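PDB 4CCW: carboxyl esterase NP from Bacillus subtilis, which catalyses the hydrolysis of carboxylic esters to an alcohol and a carboxylate, and is known as naproxen esterase. Local coordinates for residues V114-G119 / P143-S148; S123-L128 / L133-F138. All blocks are in the same frame, centred on the assembly; numbering follows the deposited sequence.

Contact 1. Residues V114-G119 / P143-S148; sequences VFDNLG and PERVKS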
ATOM      1  N   VAL A 114       5.663  -6.706  12.965  1.00 34.92           N
ATOM      2  CA  VAL A 114       6.060  -5.319  12.722  1.00 34.73           C
ATOM      3  C   VAL A 114       5.541  -4.398  13.840  1.00 34.71           C
ATOM      4  O   VAL A 114       6.313  -3.631  14.429  1.00 35.03           O
ATOM      5  CB  VAL A 114       5.545  -4.829  11.352  1.00 33.50           C
ATOM      6  CG1 VAL A 114       5.801  -3.340  11.181  1.00 33.62           C
ATOM      7  CG2 VAL A 114       6.187  -5.622  10.220  1.00 33.65           C
ATOM      8  N   PHE A 115       4.239  -4.490  14.130  1.00 34.19           N
ATOM      9  CA  PHE A 115       3.619  -3.709  15.204  1.00 34.46           C
ATOM     10  C   PHE A 115       4.329  -3.962  16.534  1.00 36.09           C
ATOM     11  O   PHE A 115       4.758  -3.018  17.196  1.00 36.00           O
ATOM     12  CB  PHE A 115       2.136  -4.074  15.342  1.00 34.24           C
ATOM     13  CG  PHE A 115       1.200  -3.261  14.477  1.00 33.47           C
ATOM     14  CD1 PHE A 115       1.343  -3.214  13.090  1.00 32.63           C
ATOM     15  CD2 PHE A 115       0.122  -2.601  15.054  1.00 33.41           C
ATOM     16  CE1 PHE A 115       0.462  -2.474  12.306  1.00 32.10           C
ATOM     17  CE2 PHE A 115      -0.769  -1.860  14.275  1.00 32.53           C
ATOM     18  CZ  PHE A 115      -0.606  -1.812  12.895  1.00 31.54           C
ATOM     19  N   ASP A 116       4.464  -5.237  16.910  1.00 36.82           N
ATOM     20  CA  ASP A 116       5.102  -5.605  18.181  1.00 38.21           C
ATOM     21  C   ASP A 116       6.535  -5.065  18.283  1.00 39.41           C
ATOM     22  O   ASP A 116       6.940  -4.526  19.324  1.00 40.20           O
ATOM     23  CB  ASP A 116       5.085  -7.129  18.386  1.00 38.86           C
ATOM     24  CG  ASP A 116       3.683  -7.690  18.601  1.00 38.44           C
ATOM     25  OD1 ASP A 116       2.735  -6.921  18.898  1.00 37.77           O
ATOM     26  OD2 ASP A 116       3.526  -8.924  18.488  1.00 38.34           O
ATOM     27  N   ASN A 117       7.289  -5.204  17.193  1.00 39.87           N
ATOM     28  CA  ASN A 117       8.683  -4.776  17.131  1.00 41.49           C
ATOM     29  C   ASN A 117       8.909  -3.268  17.101  1.00 41.64           C
ATOM     30  O   ASN A 117       9.999  -2.789  17.444  1.00 43.59           O
ATOM     31  CB  ASN A 117       9.387  -5.454  15.958  1.00 42.67           C
ATOM     32  CG  ASN A 117       9.428  -6.965  16.110  1.00 44.09           C
ATOM     33  OD1 ASN A 117       8.949  -7.510  17.105  1.00 45.76           O
ATOM     34  ND2 ASN A 117       9.998  -7.644  15.133  1.00 44.91           N
ATOM     35  N   LEU A 118       7.880  -2.530  16.695  1.00 40.18           N
ATOM     36  CA  LEU A 118       7.887  -1.071  16.756  1.00 39.68           C
ATOM     37  C   LEU A 118       7.308  -0.571  18.075  1.00 39.96           C
ATOM     38  O   LEU A 118       7.316   0.634  18.351  1.00 40.85           O
ATOM     39  CB  LEU A 118       7.100  -0.483  15.578  1.00 38.15           C
ATOM     40  CG  LEU A 118       7.798  -0.507  14.213  1.00 38.14           C
ATOM     41  CD1 LEU A 118       6.821  -0.252  13.072  1.00 36.63           C
ATOM     42  CD2 LEU A 118       8.953   0.490  14.185  1.00 39.09           C
ATOM     43  N   GLY A 119       6.794  -1.495  18.885  1.00 39.87           N
ATOM     44  CA  GLY A 119       6.252  -1.153  20.202  1.00 40.44           C
ATOM     45  C   GLY A 119       4.892  -0.492  20.116  1.00 39.39           C
ATOM     46  O   GLY A 119       4.485   0.237  21.024  1.00 39.61           O
ATOM     47  N   PRO A 143      -8.723  -6.159  15.509  1.00 34.08           N
ATOM     48  CA  PRO A 143      -9.294  -4.824  15.752  1.00 34.47           C
ATOM     49  C   PRO A 143      -8.719  -4.138  16.982  1.00 35.60           C
ATOM     50  O   PRO A 143      -8.815  -2.911  17.121  1.00 35.73           O
ATOM     51  CB  PRO A 143     -10.786  -5.114  15.959  1.00 34.73           C
ATOM     52  CG  PRO A 143     -10.851  -6.551  16.369  1.00 35.34           C
ATOM     53  CD  PRO A 143      -9.745  -7.217  15.609  1.00 34.69           C
ATOM     54  N   GLU A 144      -8.139  -4.939  17.872  1.00 36.67           N
ATOM     55  CA  GLU A 144      -7.545  -4.460  19.109  1.00 38.09           C
ATOM     56  C   GLU A 144      -6.253  -3.652  18.900  1.00 37.00           C
ATOM     57  O   GLU A 144      -5.737  -3.043  19.857  1.00 38.01           O
ATOM     58  CB  GLU A 144      -7.263  -5.650  20.041  1.00 40.72           C
ATOM     59  CG  GLU A 144      -6.088  -6.530  19.615  1.00 41.81           C
ATOM     60  CD  GLU A 144      -6.465  -7.677  18.682  1.00 42.74           C
ATOM     61  OE1 GLU A 144      -7.620  -7.730  18.207  1.00 41.93           O
ATOM     62  OE2 GLU A 144      -5.592  -8.542  18.429  1.00 44.40           O
ATOM     63  N   ARG A 145      -5.726  -3.691  17.676  1.00 34.83           N
ATOM     64  CA  ARG A 145      -4.458  -3.046  17.316  1.00 33.77           C
ATOM     65  C   ARG A 145      -4.608  -1.864  16.365  1.00 32.77           C
ATOM     66  O   ARG A 145      -3.624  -1.182  16.064  1.00 31.88           O
ATOM     67  CB  ARG A 145      -3.484  -4.055  16.681  1.00 33.10           C
ATOM     68  CG  ARG A 145      -3.200  -5.298  17.525  1.00 34.04           C
ATOM     69  CD  ARG A 145      -2.671  -4.996  18.935  1.00 35.02           C
ATOM     70  NE  ARG A 145      -1.287  -4.506  18.951  1.00 34.74           N
ATOM     71  CZ  ARG A 145      -0.203  -5.286  18.867  1.00 35.03           C
ATOM     72  NH1 ARG A 145      -0.333  -6.604  18.780  1.00 34.61           N
ATOM     73  NH2 ARG A 145       1.018  -4.749  18.890  1.00 34.80           N
ATOM     74  N   VAL A 146      -5.828  -1.629  15.890  1.00 31.86           N
ATOM     75  CA  VAL A 146      -6.068  -0.601  14.881  1.00 31.37           C
ATOM     76  C   VAL A 146      -7.031   0.438  15.449  1.00 32.12           C
ATOM     77  O   VAL A 146      -8.187   0.129  15.741  1.00 32.35           O
ATOM     78  CB  VAL A 146      -6.647  -1.205  13.569  1.00 30.35           C
ATOM     79  CG1 VAL A 146      -6.632  -0.181  12.434  1.00 29.28           C
ATOM     80  CG2 VAL A 146      -5.883  -2.449  13.143  1.00 30.19           C
ATOM     81  N   LYS A 147      -6.556   1.669  15.605  1.00 32.70           N
ATOM     82  CA  LYS A 147      -7.417   2.770  16.069  1.00 33.57           C
ATOM     83  C   LYS A 147      -8.481   3.111  15.018  1.00 33.20           C
ATOM     84  O   LYS A 147      -9.674   3.205  15.325  1.00 32.95           O
ATOM     85  CB  LYS A 147      -6.572   4.004  16.399  1.00 35.08           C
ATOM     86  CG  LYS A 147      -5.576   3.775  17.528  1.00 37.64           C
ATOM     87  CD  LYS A 147      -4.947   5.066  18.035  1.00 39.76           C
ATOM     88  CE  LYS A 147      -3.994   4.806  19.198  1.00 40.96           C
ATOM     89  NZ  LYS A 147      -4.676   4.625  20.520  1.00 43.49           N
ATOM     90  N   SER A 148      -8.027   3.297  13.782  1.00 31.64           N
ATOM     91  CA  SER A 148      -8.896   3.538  12.629  1.00 30.81           C
ATOM     92  C   SER A 148      -8.027   3.362  11.393  1.00 29.86           C
ATOM     93  O   SER A 148      -6.803   3.354  11.500  1.00 29.60           O
ATOM     94  CB  SER A 148      -9.548   4.926  12.683  1.00 32.92           C
ATOM     95  OG  SER A 148      -8.641   5.951  12.322  1.00 34.17           O
TER
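A salt bridge between Arg145 and Asp116, with Phe115 packed alongside the arginine, ties the C-terminal end of helix 104-118 to the turn leading into strand 146-152. Both terminal nitrogens of the guanidinium converge on one carboxylate oxygen. Arg145 NH2 lies 2.8 Å from Asp116 OD1, with an N-H...O angle of 155°. Arg145 NH1 lies 3.1 Å from Asp116 OD1 on a more bent path of 137°. The end-on grip is nearly flat, for the carboxylate and guanidinium planes differ by 11°. NH2 meets OD1 nearly along the C-O axis, whereas NH1 comes to OD1 on its syn lone pair, the side of the other carboxylate oxygen. Bent at its second and third torsions, the arginine swings its guanidinium across to Asp116; NE and NH2 also donate to the carbonyls of Glu121 and Ile120 in the loop beyond the helix. The same group thus braces the loop by which this alpha/beta hydrolase fold passes from helix 104-118 to strand 123-128, just beyond the Schellman motif that ends the helix at Gly119. A leucine in place of Arg145 would probably leave the Asp116 carboxylate without its cationic mate and those two loop carbonyls without these donors. Inward of the bridge, Phe115 CB packs 3.8 Å from Arg145 NH2, and the ring directs its edge at the arginine's own carbonyl, with Phe115 CE2 3.4 Å from Arg145 O.

Contact 2. Residues S123-L128 / L133-F138; sequences SHMIGL and LHTMNF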
ATOM      1  N   SER A 123      -2.632   1.543  16.430  1.00 33.87           N
ATOM      2  CA  SER A 123      -2.114   2.492  15.441  1.00 32.80           C
ATOM      3  C   SER A 123      -3.157   2.896  14.423  1.00 31.61           C
ATOM      4  O   SER A 123      -4.086   2.141  14.138  1.00 31.39           O
ATOM      5  CB  SER A 123      -0.914   1.896  14.700  1.00 32.72           C
ATOM      6  OG  SER A 123      -0.360   2.844  13.801  1.00 32.14           O
ATOM      7  N   HIS A 124      -3.009   4.102  13.881  1.00 30.92           N
ATOM      8  CA  HIS A 124      -3.737   4.463  12.674  1.00 30.34           C
ATOM      9  C   HIS A 124      -3.044   3.795  11.528  1.00 29.69           C
ATOM     10  O   HIS A 124      -1.843   3.523  11.595  1.00 28.86           O
ATOM     11  CB  HIS A 124      -3.768   5.970  12.490  1.00 31.09           C
ATOM     12  CG  HIS A 124      -4.640   6.688  13.501  1.00 32.76           C
ATOM     13  ND1 HIS A 124      -5.980   6.562  13.521  1.00 33.10           N
ATOM     14  CD2 HIS A 124      -4.313   7.565  14.536  1.00 34.29           C
ATOM     15  CE1 HIS A 124      -6.488   7.324  14.517  1.00 33.90           C
ATOM     16  NE2 HIS A 124      -5.467   7.937  15.134  1.00 34.84           N
ATOM     17  N   MET A 125      -3.805   3.504  10.472  1.00 28.13           N
ATOM     18  CA  MET A 125      -3.251   2.857   9.294  1.00 27.41           C
ATOM     19  C   MET A 125      -3.784   3.518   8.044  1.00 26.39           C
ATOM     20  O   MET A 125      -4.950   3.936   7.998  1.00 26.11           O
ATOM     21  CB  MET A 125      -3.601   1.367   9.250  1.00 27.08           C
ATOM     22  CG  MET A 125      -3.117   0.571  10.450  1.00 27.59           C
ATOM     23  SD  MET A 125      -3.629  -1.154  10.330  1.00 27.60           S
ATOM     24  CE  MET A 125      -2.548  -1.729   9.010  1.00 27.04           C
ATOM     25  N   ILE A 126      -2.917   3.601   7.034  1.00 25.98           N
ATOM     26  CA  ILE A 126      -3.300   4.038   5.703  1.00 25.31           C
ATOM     27  C   ILE A 126      -2.689   3.035   4.751  1.00 24.98           C
ATOM     28  O   ILE A 126      -1.504   2.713   4.853  1.00 25.48           O
ATOM     29  CB  ILE A 126      -2.771   5.451   5.377  1.00 25.48           C
ATOM     30  CG1 ILE A 126      -3.316   6.473   6.394  1.00 26.18           C
ATOM     31  CG2 ILE A 126      -3.128   5.852   3.948  1.00 24.88           C
ATOM     32  CD1 ILE A 126      -2.614   7.826   6.354  1.00 27.08           C
ATOM     33  N   GLY A 127      -3.500   2.541   3.823  1.00 24.22           N
ATOM     34  CA  GLY A 127      -3.013   1.580   2.845  1.00 23.47           C
ATOM     35  C   GLY A 127      -3.649   1.855   1.510  1.00 23.09           C
ATOM     36  O   GLY A 127      -4.864   2.087   1.431  1.00 22.93           O
ATOM     37  N   LEU A 128      -2.831   1.842   0.451  1.00 22.96           N
ATOM     38  CA  LEU A 128      -3.342   2.019  -0.896  1.00 22.69           C
ATOM     39  C   LEU A 128      -3.108   0.735  -1.691  1.00 22.73           C
ATOM     40  O   LEU A 128      -2.088   0.052  -1.498  1.00 22.42           O
ATOM     41  CB  LEU A 128      -2.690   3.242  -1.569  1.00 23.07           C
ATOM     42  CG  LEU A 128      -3.160   3.642  -2.970  1.00 23.00           C
ATOM     43  CD1 LEU A 128      -3.309   5.156  -3.098  1.00 23.60           C
ATOM     44  CD2 LEU A 128      -2.211   3.087  -4.022  1.00 23.79           C
ATOM     45  N   LEU A 133      -5.575  -3.704   0.973  1.00 20.44           N
ATOM     46  CA  LEU A 133      -6.053  -5.070   1.165  1.00 20.63           C
ATOM     47  C   LEU A 133      -5.448  -5.668   2.435  1.00 21.52           C
ATOM     48  O   LEU A 133      -6.185  -6.232   3.265  1.00 21.86           O
ATOM     49  CB  LEU A 133      -5.737  -5.928  -0.070  1.00 20.26           C
ATOM     50  CG  LEU A 133      -5.867  -7.454  -0.020  1.00 20.35           C
ATOM     51  CD1 LEU A 133      -7.235  -7.918   0.484  1.00 20.41           C
ATOM     52  CD2 LEU A 133      -5.584  -7.984  -1.436  1.00 20.26           C
ATOM     53  N   HIS A 134      -4.129  -5.506   2.598  1.00 22.05           N
ATOM     54  CA  HIS A 134      -3.435  -5.865   3.842  1.00 23.03           C
ATOM     55  C   HIS A 134      -4.076  -5.185   5.022  1.00 23.05           C
ATOM     56  O   HIS A 134      -4.290  -5.800   6.068  1.00 24.08           O
ATOM     57  CB  HIS A 134      -1.949  -5.501   3.756  1.00 23.46           C
ATOM     58  CG  HIS A 134      -1.111  -6.523   3.035  1.00 24.09           C
ATOM     59  ND1 HIS A 134      -0.325  -7.404   3.679  1.00 25.07           N
ATOM     60  CD2 HIS A 134      -0.944  -6.768   1.670  1.00 23.71           C
ATOM     61  CE1 HIS A 134       0.303  -8.191   2.783  1.00 25.21           C
ATOM     62  NE2 HIS A 134      -0.070  -7.797   1.550  1.00 24.81           N
ATOM     63  N   THR A 135      -4.403  -3.909   4.873  1.00 22.98           N
ATOM     64  CA  THR A 135      -5.016  -3.152   5.965  1.00 23.08           C
ATOM     65  C   THR A 135      -6.363  -3.749   6.364  1.00 23.25           C
ATOM     66  O   THR A 135      -6.607  -3.975   7.555  1.00 23.71           O
ATOM     67  CB  THR A 135      -5.141  -1.643   5.638  1.00 22.89           C
ATOM     68  OG1 THR A 135      -3.824  -1.083   5.522  1.00 23.27           O
ATOM     69  CG2 THR A 135      -5.879  -0.901   6.770  1.00 23.16           C
ATOM     70  N   MET A 136      -7.220  -4.034   5.388  1.00 22.62           N
ATOM     71  CA  MET A 136      -8.529  -4.594   5.684  1.00 23.39           C
ATOM     72  C   MET A 136      -8.367  -5.972   6.339  1.00 23.38           C
ATOM     73  O   MET A 136      -9.028  -6.278   7.324  1.00 24.13           O
ATOM     74  CB  MET A 136      -9.394  -4.697   4.417  1.00 23.54           C
ATOM     75  CG  MET A 136     -10.814  -5.174   4.678  1.00 24.99           C
ATOM     76  SD  MET A 136     -11.729  -3.928   5.595  1.00 28.10           S
ATOM     77  CE  MET A 136     -12.478  -3.004   4.297  1.00 28.54           C
ATOM     78  N   ASN A 137      -7.465  -6.782   5.800  1.00 23.23           N
ATOM     79  CA  ASN A 137      -7.252  -8.119   6.338  1.00 23.96           C
ATOM     80  C   ASN A 137      -6.823  -8.032   7.819  1.00 24.69           C
ATOM     81  O   ASN A 137      -7.292  -8.807   8.676  1.00 25.66           O
ATOM     82  CB  ASN A 137      -6.207  -8.870   5.489  1.00 24.46           C
ATOM     83  CG  ASN A 137      -5.975 -10.301   5.964  1.00 25.06           C
ATOM     84  OD1 ASN A 137      -6.877 -11.143   5.931  1.00 25.85           O
ATOM     85  ND2 ASN A 137      -4.753 -10.583   6.380  1.00 25.74           N
ATOM     86  N   PHE A 138      -5.968  -7.058   8.119  1.00 24.47           N
ATOM     87  CA  PHE A 138      -5.414  -6.903   9.478  1.00 25.56           C
ATOM     88  C   PHE A 138      -6.452  -6.397  10.474  1.00 25.76           C
ATOM     89  O   PHE A 138      -6.568  -6.924  11.588  1.00 26.92           O
ATOM     90  CB  PHE A 138      -4.180  -5.993   9.457  1.00 25.58           C
ATOM     91  CG  PHE A 138      -3.432  -5.929  10.769  1.00 26.75           C
ATOM     92  CD1 PHE A 138      -2.622  -6.987  11.178  1.00 27.42           C
ATOM     93  CD2 PHE A 138      -3.510  -4.803  11.573  1.00 27.01           C
ATOM     94  CE1 PHE A 138      -1.909  -6.921  12.373  1.00 28.60           C
ATOM     95  CE2 PHE A 138      -2.806  -4.726  12.764  1.00 27.97           C
ATOM     96  CZ  PHE A 138      -2.004  -5.787  13.164  1.00 28.75           C
TER
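Thr135 comes up against the strand at Gly127, where any side chain would run into its hydroxyl: Gly127 CA is 3.9 Å from Thr135 OG1. The two residues also mark the nearest backbone approach, 6.0 Å between Gly127 CA and Thr135 CA. With chi1 of -65°, Thr135 sets OG1 beside its own backbone N, where it hydrogen-bonds to the carbonyl of Gly131 one turn earlier; Thr135 CG2 lies 4.1 Å from Met125 CB, and OG1 is met by the methionine methyl. The two side chains lie alongside one another, pointing oppositely, with Met125 CE 3.8 Å from Thr135 OG1. Strand 123-128 and helix 130-141 are the first two elements of a beta-alpha-beta unit completed by strand 146-152, and their short segments run at 137° with axes 7.5 Å apart. Gly127 matches the first glycine of a GxSxG pattern, consistent with the nucleophile elbow of alpha/beta hydrolases, in which a sharp turn joins strand to helix; its position is about 10 Å from the side chain of His273, the probable proton acceptor of the active site. Farther from that turn, Met125 makes an oblique Met-aromatic contact with Phe138. Met125 SD lies 3.9 Å from Phe138 CD2; seen from the ring centre, the sulfur lies 67° off the normal. The methionine chain runs roughly perpendicular to the phenylalanine side chain. Leu111 of helix 104-118 packs against both Met125 and Phe138.

Contacts 1 and 2 have centres 11 Å apart and meet directly. In chain order, 114-119 comes first, then 123-128 and 133-138, and finally 143-148, so contact 1 brackets contact 2. Strands 123-128 and 146-152 are parallel neighbours in the central sheet, joined here by probable hydrogen bonds from Lys147 N to Ser123 O and from Ser123 N to Arg145 O. Beside this seam, Phe138 packs on Phe115, with Phe138 CE2 3.7 Å from Phe115 CZ, and on Val146, so helices 104-118 and 130-141 share one hydrophobic layer. Contact 2 reaches toward the active-site end of the unit, whereas contact 1 lies away from the annotated sites.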